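PDB 3CDD: prophage MuSo2, 43 kDa tail protein from Shewanella oneidensis, which probably serves as a trimeric structural component of a Mu-like phage tail baseplate, related to the baseplate assembly protein gpP. Local coordinates for residues I122-C127 with I132-N137. Sequence-based numbering, arbitrary orientation.
Sequences IADIVC and IKVIVN
Val-134, on the short strand 134-136, packs against Ala-123, Asp-124 and Cys-127 of helix 119-127. Its CB lies 3.4 Å from Asp-124 OD1. From there the side chain forks: CG1, set opposite the backbone N (chi1 178°), reaches the methyl of Ala-123, while Val-134 CG2 lies 3.6 Å from Ala-123 O and 3.8 Å from Cys-127 SG. Both methyls border Asp-124 OD1, CG2 the more closely. A beta-branched valine suits this strand position, since the branch at CB sets two methyls where the strand meets the helix, and CG2 alone bridges Ala-123 and Cys-127, one turn apart. Small Ala-123 lets the strand come close: Ala-123 CB lies 4.0 Å from Val-134 CG2. The four residues between the segments reverse the chain, and the two axes run nearly antiparallel (163°). At the turn itself Ile-132 N donates a weak hydrogen bond to Cys-127 O at the end of the helix, and the slim thiol of Cys-127 touches the CG2 methyls of both Val-134 and Ile-132.

Asp-124 is exposed, and its OD1 receives hydrogen bonds from two waters; one water, its O 2.9 Å from Asp-124 OD1, accepts from Val-134 N, and the other donates to Val-134 O. The carboxylate thus serves the backbone N-H and C=O of Val-134, each through its own water, whereas Lys-133 and Ile-135 turn their backbone bonds to strand 178-181, in parallel pairing. Leu-159 of helix 155-164 packs on Ala-123, and Ile-180 on Val-134, within the gp44-like second domain. The carboxylate acts on the strand backbone through water, so the direct contact between the segments is mostly apolar, with one weak backbone bond added at the turn.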
loop_
_atom_site.group_PDB
_atom_site.type_symbol
_atom_site.label_atom_id
_atom_site.label_comp_id
_atom_site.label_asym_id
_atom_site.label_seq_id
_atom_site.Cartn_x
_atom_site.Cartn_y
_atom_site.Cartn_z
ATOM N N ILE A 122 -27.544 -9.346 23.164
ATOM C CA ILE A 122 -26.088 -9.479 23.129
ATOM C C ILE A 122 -25.426 -8.082 23.053
ATOM O O ILE A 122 -24.512 -7.780 23.818
ATOM C CB ILE A 122 -25.607 -10.465 22.019
ATOM C CG1 ILE A 122 -25.984 -11.899 22.416
ATOM C CG2 ILE A 122 -24.097 -10.331 21.784
ATOM C CD1 ILE A 122 -26.087 -12.867 21.264
ATOM N N ALA A 123 -25.924 -7.231 22.161
ATOM C CA ALA A 123 -25.354 -5.892 21.958
ATOM C C ALA A 123 -25.434 -5.061 23.237
ATOM O O ALA A 123 -24.478 -4.362 23.561
ATOM C CB ALA A 123 -26.024 -5.174 20.778
ATOM N N ASP A 124 -26.558 -5.154 23.968
ATOM C CA ASP A 124 -26.694 -4.515 25.292
ATOM C C ASP A 124 -25.567 -4.943 26.243
ATOM O O ASP A 124 -24.969 -4.103 26.935
ATOM C CB ASP A 124 -28.062 -4.835 25.942
ATOM C CG ASP A 124 -29.240 -4.070 25.304
ATOM O OD1 ASP A 124 -29.024 -3.126 24.522
ATOM O OD2 ASP A 124 -30.405 -4.413 25.600
ATOM N N ILE A 125 -25.276 -6.249 26.260
ATOM C CA ILE A 125 -24.215 -6.817 27.107
ATOM C C ILE A 125 -22.809 -6.300 26.773
ATOM O O ILE A 125 -22.143 -5.712 27.629
ATOM C CB ILE A 125 -24.216 -8.380 27.102
ATOM C CG1 ILE A 125 -25.469 -8.918 27.816
ATOM C CG2 ILE A 125 -22.948 -8.912 27.810
ATOM C CD1 ILE A 125 -25.823 -10.372 27.510
ATOM N N VAL A 126 -22.363 -6.504 25.530
ATOM C CA VAL A 126 -20.984 -6.149 25.159
ATOM C C VAL A 126 -20.701 -4.638 25.124
ATOM O O VAL A 126 -19.555 -4.235 25.249
ATOM C CB VAL A 126 -20.512 -6.857 23.849
ATOM C CG1 VAL A 126 -20.623 -8.408 24.005
ATOM C CG2 VAL A 126 -21.296 -6.349 22.625
ATOM N N CYS A 127 -21.759 -3.830 24.983
ATOM C CA CYS A 127 -21.668 -2.364 24.836
ATOM C C CYS A 127 -21.621 -1.627 26.168
ATOM O O CYS A 127 -21.030 -0.542 26.263
ATOM C CB CYS A 127 -22.863 -1.837 24.036
ATOM S SG CYS A 127 -22.663 -1.959 22.247
ATOM N N ILE A 132 -21.930 2.649 26.105
ATOM C CA ILE A 132 -22.487 2.914 24.790
ATOM C C ILE A 132 -23.916 2.349 24.774
ATOM O O ILE A 132 -24.129 1.160 25.080
ATOM C CB ILE A 132 -21.603 2.267 23.666
ATOM C CG1 ILE A 132 -20.309 3.069 23.465
ATOM C CG2 ILE A 132 -22.364 2.157 22.340
ATOM C CD1 ILE A 132 -19.190 2.299 22.792
ATOM N N LYS A 133 -24.884 3.210 24.454
ATOM C CA LYS A 133 -26.280 2.788 24.314
ATOM C C LYS A 133 -26.522 2.094 22.977
ATOM O O LYS A 133 -25.856 2.409 21.973
ATOM C CB LYS A 133 -27.243 3.969 24.459
ATOM C CG LYS A 133 -27.437 4.463 25.872
ATOM C CD LYS A 133 -28.922 4.777 26.115
ATOM C CE LYS A 133 -29.128 5.688 27.311
ATOM N NZ LYS A 133 -28.808 7.101 26.954
ATOM N N VAL A 134 -27.463 1.146 22.981
ATOM C CA VAL A 134 -27.854 0.410 21.783
ATOM C C VAL A 134 -29.270 0.828 21.375
ATOM O O VAL A 134 -30.233 0.594 22.113
ATOM C CB VAL A 134 -27.827 -1.139 22.015
ATOM C CG1 VAL A 134 -28.295 -1.889 20.752
ATOM C CG2 VAL A 134 -26.458 -1.614 22.482
ATOM N N ILE A 135 -29.387 1.448 20.204
ATOM C CA ILE A 135 -30.669 1.887 19.654
ATOM C C ILE A 135 -31.112 0.858 18.620
ATOM O O ILE A 135 -30.350 0.520 17.728
ATOM C CB ILE A 135 -30.567 3.291 18.969
ATOM C CG1 ILE A 135 -29.979 4.373 19.912
ATOM C CG2 ILE A 135 -31.910 3.708 18.316
ATOM C CD1 ILE A 135 -30.586 4.464 21.301
ATOM N N VAL A 136 -32.339 0.366 18.756
ATOM C CA VAL A 136 -32.912 -0.610 17.820
ATOM C C VAL A 136 -34.066 -0.013 17.008
ATOM O O VAL A 136 -35.088 0.411 17.565
ATOM C CB VAL A 136 -33.359 -1.917 18.540
ATOM C CG1 VAL A 136 -33.908 -2.932 17.536
ATOM C CG2 VAL A 136 -32.185 -2.536 19.293
ATOM N N ASN A 137 -33.891 -0.023 15.692
ATOM C CA ASN A 137 -34.825 0.569 14.732
ATOM C C ASN A 137 -35.358 -0.425 13.693
ATOM O O ASN A 137 -35.776 -0.027 12.607
ATOM C CB ASN A 137 -34.128 1.703 13.974
ATOM C CG ASN A 137 -33.766 2.865 14.867
ATOM O OD1 ASN A 137 -34.385 3.075 15.920
ATOM N ND2 ASN A 137 -32.759 3.638 14.455
HETATM O O HOH W 1 -28.260 -0.470 25.531
HETATM O O HOH W 2 -31.006 -1.860 23.444
#